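Glucosidase (Croceicoccus marinus, PDB 5Z3K) probably hydrolyses beta-glucosidic bonds, acting as a TIM-barrel beta-glucosidase of glycoside hydrolase family 39. Local coordinates at residues 41-46 with 98-103; 56-61 with 300-305; 27-32 with 37-42. All coordinates share one frame; numbering follows the deposited sequence.

Contact 1. Residues 41-46 with 98-103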
# COMPACT_ATOMS: atom_id res chain seq x y z
N ASP A 41 -11.52 13.13 10.55
CA ASP A 41 -11.54 13.36 9.11
C ASP A 41 -10.13 13.73 8.65
O ASP A 41 -9.68 14.87 8.84
CB ASP A 41 -12.54 14.45 8.76
CG ASP A 41 -12.80 14.57 7.25
OD1 ASP A 41 -11.92 14.18 6.44
OD2 ASP A 41 -13.88 15.06 6.86
N ILE A 42 -9.42 12.77 8.04
CA ILE A 42 -8.08 12.99 7.52
C ILE A 42 -8.03 12.84 6.00
O ILE A 42 -6.96 12.65 5.43
CB ILE A 42 -7.06 12.04 8.20
CG1 ILE A 42 -7.47 10.59 7.92
CG2 ILE A 42 -6.96 12.37 9.71
CD1 ILE A 42 -6.63 9.51 8.57
N LEU A 43 -9.18 12.91 5.34
CA LEU A 43 -9.22 12.73 3.89
C LEU A 43 -8.34 13.74 3.16
O LEU A 43 -7.72 13.42 2.13
CB LEU A 43 -10.67 12.84 3.39
CG LEU A 43 -10.90 12.63 1.90
CD1 LEU A 43 -10.51 11.19 1.51
CD2 LEU A 43 -12.37 12.93 1.53
N ASP A 44 -8.26 14.97 3.67
CA ASP A 44 -7.41 15.97 3.03
C ASP A 44 -5.94 15.57 3.06
O ASP A 44 -5.18 15.96 2.18
CB ASP A 44 -7.58 17.34 3.68
CG ASP A 44 -6.89 18.44 2.90
OD1 ASP A 44 -7.31 18.73 1.76
OD2 ASP A 44 -5.91 19.01 3.42
N VAL A 45 -5.52 14.80 4.09
CA VAL A 45 -4.14 14.33 4.13
C VAL A 45 -3.91 13.29 3.03
O VAL A 45 -2.86 13.28 2.37
CB VAL A 45 -3.78 13.76 5.52
CG1 VAL A 45 -2.30 13.31 5.57
CG2 VAL A 45 -4.06 14.77 6.62
N TRP A 46 -4.88 12.40 2.81
CA TRP A 46 -4.76 11.45 1.71
C TRP A 46 -4.68 12.18 0.37
O TRP A 46 -3.89 11.81 -0.52
CB TRP A 46 -5.95 10.48 1.72
CG TRP A 46 -5.92 9.42 2.76
CD1 TRP A 46 -5.21 9.41 3.93
CD2 TRP A 46 -6.65 8.18 2.73
NE1 TRP A 46 -5.46 8.25 4.63
CE2 TRP A 46 -6.33 7.47 3.91
CE3 TRP A 46 -7.55 7.61 1.82
CZ2 TRP A 46 -6.87 6.22 4.21
CZ3 TRP A 46 -8.10 6.36 2.12
CH2 TRP A 46 -7.76 5.68 3.30
N THR A 98 -13.20 8.36 -1.51
CA THR A 98 -12.00 7.93 -2.21
C THR A 98 -11.99 8.48 -3.63
O THR A 98 -10.95 8.96 -4.11
CB THR A 98 -11.91 6.41 -2.20
OG1 THR A 98 -11.90 5.93 -0.85
CG2 THR A 98 -10.64 5.95 -2.91
N ARG A 99 -13.13 8.42 -4.32
CA ARG A 99 -13.17 8.93 -5.69
C ARG A 99 -12.99 10.45 -5.73
O ARG A 99 -12.46 10.97 -6.71
CB ARG A 99 -14.48 8.52 -6.38
CG ARG A 99 -14.69 7.00 -6.52
CD ARG A 99 -13.62 6.33 -7.41
NE ARG A 99 -13.71 6.78 -8.79
CZ ARG A 99 -12.70 6.77 -9.66
NH1 ARG A 99 -11.50 6.34 -9.28
NH2 ARG A 99 -12.87 7.20 -10.90
N SER A 100 -13.41 11.16 -4.67
CA SER A 100 -13.32 12.61 -4.69
C SER A 100 -11.88 13.11 -4.64
O SER A 100 -11.63 14.26 -5.02
CB SER A 100 -14.12 13.20 -3.52
OG SER A 100 -13.40 13.11 -2.31
N ILE A 101 -10.93 12.29 -4.18
CA ILE A 101 -9.52 12.65 -4.23
C ILE A 101 -8.80 11.99 -5.41
O ILE A 101 -7.57 12.06 -5.49
CB ILE A 101 -8.81 12.32 -2.90
CG1 ILE A 101 -8.74 10.80 -2.68
CG2 ILE A 101 -9.48 13.05 -1.73
CD1 ILE A 101 -7.72 10.39 -1.65
N GLY A 102 -9.55 11.37 -6.32
CA GLY A 102 -8.96 10.84 -7.54
C GLY A 102 -8.33 9.48 -7.40
O GLY A 102 -7.59 9.06 -8.30
N ALA A 103 -8.61 8.76 -6.32
CA ALA A 103 -8.01 7.45 -6.12
C ALA A 103 -8.91 6.33 -6.63
O ALA A 103 -10.15 6.43 -6.62
CB ALA A 103 -7.70 7.24 -4.64
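I101 faces L43 and W46 with two separate branches and joins the first two outer helices of the TIM barrel, the short helix 43-48 and the end of helix 89-100. The L43 and I101 side chains run at a slant to each other, and CG2 of I101 rests against L43 CD1 at 3.9 Å. The other branch turns to the tryptophan: with CG1 of I101 set between the backbone N and the carbonyl carbon (chi1 67°), CD1 is carried to within 3.8 Å of W46 CB, near the plane of the indole and at its edge. A beta-branched residue suits this place because it can touch two partners at once. L43, whose CG is anti to the backbone N (chi1 -178°), extends across far enough for CD2 to lie 4.0 Å from S100 OG, a van der Waals contact at the margin; the hydroxyl itself is hydrogen-bonded to Q97 O. An alanine at I101 would lack both branches and is likely to leave L43 CD1 and W46 CB facing a gap between the helices. W46 spends its NE1 on A304 O, tying helix 43-48 to the loop after strand 298-301. No hydrogen bond crosses the contact; the polar bonds shape the helix ends instead. D41 OD1 accepts from L43 N in an Asx turn, while a Schellman motif with G102 at C-prime closes helix 89-100, A103 N lying 3.2 Å from T98 O.

Contact 2. Residues 56-61 with 300-305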
# COMPACT_ATOMS: atom_id res chain seq x y z
N SER A 56 -10.21 -1.59 0.58
CA SER A 56 -11.42 -1.32 1.35
C SER A 56 -11.53 -2.19 2.60
O SER A 56 -12.49 -2.01 3.37
CB SER A 56 -12.65 -1.55 0.47
OG SER A 56 -12.79 -2.94 0.15
N TYR A 57 -10.59 -3.10 2.82
CA TYR A 57 -10.77 -4.14 3.84
C TYR A 57 -10.98 -3.55 5.23
O TYR A 57 -11.79 -4.07 6.01
CB TYR A 57 -9.56 -5.08 3.81
CG TYR A 57 -9.63 -6.20 4.82
CD1 TYR A 57 -10.40 -7.34 4.57
CD2 TYR A 57 -8.91 -6.14 6.01
CE1 TYR A 57 -10.47 -8.38 5.50
CE2 TYR A 57 -8.97 -7.18 6.94
CZ TYR A 57 -9.75 -8.29 6.67
OH TYR A 57 -9.83 -9.31 7.60
N ASP A 58 -10.31 -2.45 5.55
CA ASP A 58 -10.46 -1.92 6.91
C ASP A 58 -11.73 -1.09 7.09
O ASP A 58 -12.09 -0.78 8.23
CB ASP A 58 -9.20 -1.13 7.29
CG ASP A 58 -7.98 -2.04 7.36
OD1 ASP A 58 -8.02 -3.04 8.10
OD2 ASP A 58 -7.00 -1.78 6.64
N TRP A 59 -12.44 -0.77 6.01
CA TRP A 59 -13.76 -0.18 6.13
C TRP A 59 -14.73 -1.16 6.78
O TRP A 59 -14.46 -2.36 6.93
CB TRP A 59 -14.30 0.23 4.76
CG TRP A 59 -13.46 1.20 3.97
CD1 TRP A 59 -12.36 1.93 4.41
CD2 TRP A 59 -13.64 1.56 2.59
NE1 TRP A 59 -11.88 2.71 3.39
CE2 TRP A 59 -12.64 2.50 2.26
CE3 TRP A 59 -14.57 1.18 1.61
CZ2 TRP A 59 -12.54 3.06 0.99
CZ3 TRP A 59 -14.46 1.72 0.34
CH2 TRP A 59 -13.45 2.67 0.04
N VAL A 60 -15.90 -0.64 7.15
CA VAL A 60 -17.02 -1.48 7.55
C VAL A 60 -17.78 -1.85 6.28
O VAL A 60 -18.88 -1.34 6.03
CB VAL A 60 -17.90 -0.76 8.59
CG1 VAL A 60 -19.11 -1.62 9.00
CG2 VAL A 60 -17.06 -0.39 9.82
N SER A 61 -17.18 -2.72 5.46
CA SER A 61 -17.65 -2.99 4.09
C SER A 61 -17.44 -4.46 3.75
O SER A 61 -16.94 -4.80 2.67
CB SER A 61 -16.93 -2.11 3.07
OG SER A 61 -17.11 -0.74 3.40
N ILE A 300 -0.16 -1.36 -1.23
CA ILE A 300 -1.14 -0.87 -0.25
C ILE A 300 -0.40 -0.74 1.08
O ILE A 300 -0.17 -1.75 1.76
CB ILE A 300 -2.35 -1.80 -0.11
CG1 ILE A 300 -3.01 -2.10 -1.45
CG2 ILE A 300 -3.37 -1.20 0.85
CD1 ILE A 300 -3.76 -0.91 -2.07
N PHE A 301 -0.05 0.48 1.45
CA PHE A 301 0.57 0.72 2.75
C PHE A 301 -0.44 0.54 3.88
O PHE A 301 -1.56 1.05 3.80
CB PHE A 301 1.14 2.14 2.82
CG PHE A 301 1.64 2.50 4.19
CD1 PHE A 301 2.92 2.11 4.59
CD2 PHE A 301 0.84 3.20 5.09
CE1 PHE A 301 3.41 2.44 5.85
CE2 PHE A 301 1.29 3.52 6.36
CZ PHE A 301 2.58 3.14 6.74
N PHE A 302 -0.01 -0.12 4.95
CA PHE A 302 -0.87 -0.47 6.08
C PHE A 302 -0.38 0.25 7.33
O PHE A 302 0.73 -0.00 7.78
CB PHE A 302 -0.84 -1.99 6.29
CG PHE A 302 -1.70 -2.47 7.43
CD1 PHE A 302 -3.08 -2.55 7.29
CD2 PHE A 302 -1.13 -2.86 8.64
CE1 PHE A 302 -3.88 -2.99 8.33
CE2 PHE A 302 -1.93 -3.31 9.69
CZ PHE A 302 -3.31 -3.38 9.53
N ARG A 303 -1.19 1.17 7.89
CA ARG A 303 -2.44 1.71 7.35
C ARG A 303 -2.44 3.21 7.63
O ARG A 303 -1.96 3.64 8.69
CB ARG A 303 -3.67 1.04 8.01
CG ARG A 303 -3.62 0.97 9.54
CD ARG A 303 -4.71 0.06 10.13
NE ARG A 303 -6.01 0.73 10.13
CZ ARG A 303 -7.17 0.17 10.49
NH1 ARG A 303 -7.22 -1.10 10.88
NH2 ARG A 303 -8.28 0.88 10.44
N ALA A 304 -2.96 4.01 6.69
CA ALA A 304 -2.90 5.48 6.78
C ALA A 304 -4.12 6.05 7.52
O ALA A 304 -4.88 6.88 7.00
CB ALA A 304 -2.76 6.09 5.39
N ASP A 305 -4.31 5.62 8.76
CA ASP A 305 -5.34 6.22 9.60
C ASP A 305 -4.87 6.13 11.05
O ASP A 305 -3.70 5.87 11.32
CB ASP A 305 -6.72 5.60 9.34
CG ASP A 305 -6.83 4.11 9.73
OD1 ASP A 305 -5.92 3.54 10.38
OD2 ASP A 305 -7.88 3.51 9.38
O HOH W 1 -11.19 -0.92 10.79
O HOH W 2 -9.55 -2.89 10.21
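D58 lies against R303 at the C-terminal end of the barrel, where the loops after strands 53-55 and 298-301 come together across strand 25-27; in TIM barrels this is the end that carries the active site. The carboxylate is stacked on one face of the guanidinium, the two planes 23° apart, with D58 CG offset toward the rim. D58 OD1 is 3.5 Å from R303 NH1 but well out of the guanidinium plane, so the salt bridge works through charge alone and no N-H points at the oxygen. Water 2 supplies the directed link, donating to D58 OD1 at 2.6 Å and accepting from R303 NH1. The other oxygen, OD2, approaches the edge of the F302 ring, 3.7 Å from CE1, where the weakly positive ring hydrogens suit an anion; S27 OG is its hydrogen-bond partner.

One shell out, D305 fixes the rotation of the guanidinium. It is gripped side-on by two nitrogens, NE to OD1 at 2.8 Å and NH2 to OD2 at 2.9 Å, the second bond lying in the guanidinium plane and using the syn lone pair. Arginine suits the place because its flat group can serve one acid in its plane and another over its face. Its chain bends at chi3 (-78°) on the way, and CG sits over the centre of the F302 ring. The peptide joining F302 to R303 is cis, a non-proline cis bond of the kind known after the eighth strand in related glycosidases. In the 56-61 segment, a type I turn from S56 to W59 presents D58, closed by W59 N to S56 O at 2.9 Å.

Contact 3. Residues 27-32 with 37-42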
# COMPACT_ATOMS: atom_id res chain seq x y z
N SER A 27 -4.55 1.61 2.89
CA SER A 27 -5.80 1.15 3.46
C SER A 27 -6.09 1.97 4.70
O SER A 27 -5.26 2.75 5.16
CB SER A 27 -5.74 -0.35 3.79
OG SER A 27 -5.00 -0.55 4.98
N GLY A 28 -7.30 1.80 5.22
CA GLY A 28 -7.75 2.53 6.39
C GLY A 28 -9.02 3.32 6.10
O GLY A 28 -9.52 3.36 4.97
N ILE A 29 -9.52 3.96 7.15
CA ILE A 29 -10.76 4.73 7.15
C ILE A 29 -10.38 6.21 7.16
O ILE A 29 -9.85 6.71 8.17
CB ILE A 29 -11.65 4.37 8.35
CG1 ILE A 29 -12.07 2.89 8.27
CG2 ILE A 29 -12.85 5.30 8.42
CD1 ILE A 29 -12.68 2.32 9.57
N PRO A 30 -10.63 6.96 6.08
CA PRO A 30 -10.13 8.34 6.00
C PRO A 30 -11.02 9.39 6.65
O PRO A 30 -10.54 10.52 6.85
CB PRO A 30 -10.04 8.59 4.49
CG PRO A 30 -11.09 7.72 3.90
CD PRO A 30 -11.13 6.48 4.77
N ALA A 31 -12.25 9.07 7.00
CA ALA A 31 -13.23 10.05 7.46
C ALA A 31 -14.48 9.31 7.91
O ALA A 31 -14.69 8.15 7.54
CB ALA A 31 -13.57 11.05 6.34
N PRO A 32 -15.31 9.95 8.75
CA PRO A 32 -16.54 9.30 9.23
C PRO A 32 -17.48 8.88 8.10
O PRO A 32 -17.49 9.45 7.01
CB PRO A 32 -17.20 10.38 10.10
CG PRO A 32 -16.10 11.26 10.51
CD PRO A 32 -15.06 11.22 9.44
N ASP A 37 -18.74 6.95 12.95
CA ASP A 37 -18.51 8.39 12.90
C ASP A 37 -17.56 8.89 13.97
O ASP A 37 -17.40 10.11 14.11
CB ASP A 37 -19.83 9.14 12.96
CG ASP A 37 -20.73 8.66 14.06
OD1 ASP A 37 -20.21 8.32 15.15
OD2 ASP A 37 -21.95 8.62 13.83
N SER A 38 -16.90 8.00 14.71
CA SER A 38 -16.00 8.43 15.77
C SER A 38 -14.61 8.81 15.26
O SER A 38 -13.85 9.45 16.00
CB SER A 38 -15.88 7.33 16.83
OG SER A 38 -15.39 6.12 16.27
N VAL A 39 -14.27 8.46 14.03
CA VAL A 39 -12.91 8.63 13.52
C VAL A 39 -12.68 10.06 13.05
O VAL A 39 -13.62 10.76 12.64
CB VAL A 39 -12.62 7.64 12.38
CG1 VAL A 39 -12.80 6.23 12.87
CG2 VAL A 39 -13.53 7.94 11.19
N PRO A 40 -11.45 10.54 13.10
CA PRO A 40 -11.15 11.87 12.57
C PRO A 40 -11.29 11.92 11.06
O PRO A 40 -11.17 10.92 10.35
CB PRO A 40 -9.70 12.11 13.00
CG PRO A 40 -9.12 10.77 13.11
CD PRO A 40 -10.24 9.86 13.60
N ASP A 41 -11.52 13.13 10.55
CA ASP A 41 -11.54 13.36 9.11
C ASP A 41 -10.13 13.73 8.65
O ASP A 41 -9.68 14.87 8.84
CB ASP A 41 -12.54 14.45 8.76
CG ASP A 41 -12.80 14.57 7.25
OD1 ASP A 41 -11.92 14.18 6.44
OD2 ASP A 41 -13.88 15.06 6.86
N ILE A 42 -9.42 12.77 8.04
CA ILE A 42 -8.08 12.99 7.52
C ILE A 42 -8.03 12.84 6.00
O ILE A 42 -6.96 12.65 5.43
CB ILE A 42 -7.06 12.04 8.20
CG1 ILE A 42 -7.47 10.59 7.92
CG2 ILE A 42 -6.96 12.37 9.71
CD1 ILE A 42 -6.63 9.51 8.57
O HOH W 3 -9.74 8.43 10.31
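P30 and I42 make the one direct hydrogen bond between 27-32 and 37-42, where the long loop after strand 25-27 doubles back before helix 43-48. I42 N donates a hydrogen bond to P30 O at 2.8 Å, nearly along the C=O axis, and I42 CG1 packs beside the same oxygen at 3.3 Å. Water 3 adds a bridge between two carbonyls, donating both to I29 O at 2.7 Å and to P40 O. The apolar packing of this inner part is close. V39 turns its CB toward the other segment, and its CG2, placed between the backbone N and the carbonyl carbon (chi1 -59° puts CG1 anti to that carbon), reaches I29 CG2 at 3.9 Å, the two side chains crossing at about a right angle. The same methyl lies against the A31-P32 peptide, 3.6 Å from P32 N, and near P32 CD, which suits a short branched side chain. F310 covers I29 and V39 from a neighbouring loop, and W94 of helix 89-100 lies against I29.

The outer side differs in its exposure and in having no direct hydrogen bond between the segments. It is still close at P32, whose ring lies over the returning backbone, CG 3.3 Å from V39 O and CB 3.7 Å from D37 CA. The acids D37 and D41 are exposed, and the D37 carboxylate leads away from the contact. The small, buried A31 lets D41 come close, its CB 3.5 Å from D41 OD1. P30, P32 and P40 suit a chain without regular secondary structure, since they restrict its backbone and need no N-H partner. The arrangement is the first beta-alpha loop of a TIM barrel, folded on itself between strand 25-27 and helix 43-48.

All three contacts belong to one sector of the barrel, round its first, second and eighth strands. Contact 2 is the core one, wholly buried and built from charge, ordered water and an aromatic edge. Contacts 1 and 3 are partly buried and lie farther out; contact 1 is apolar packing between helix 43-48 and the end of helix 89-100, whereas contact 3 mixes apolar packing with a backbone bond within a single loop. Contacts 1 and 3 share D41 and I42, and the W46 ring rests on P30. Contact 2 is tied to both: to contact 1 through W46 and A304, and to contact 3 through S27 and through I29 N, which bonds D305 OD2 and so joins the 27-32 loop to the salt-bridge network.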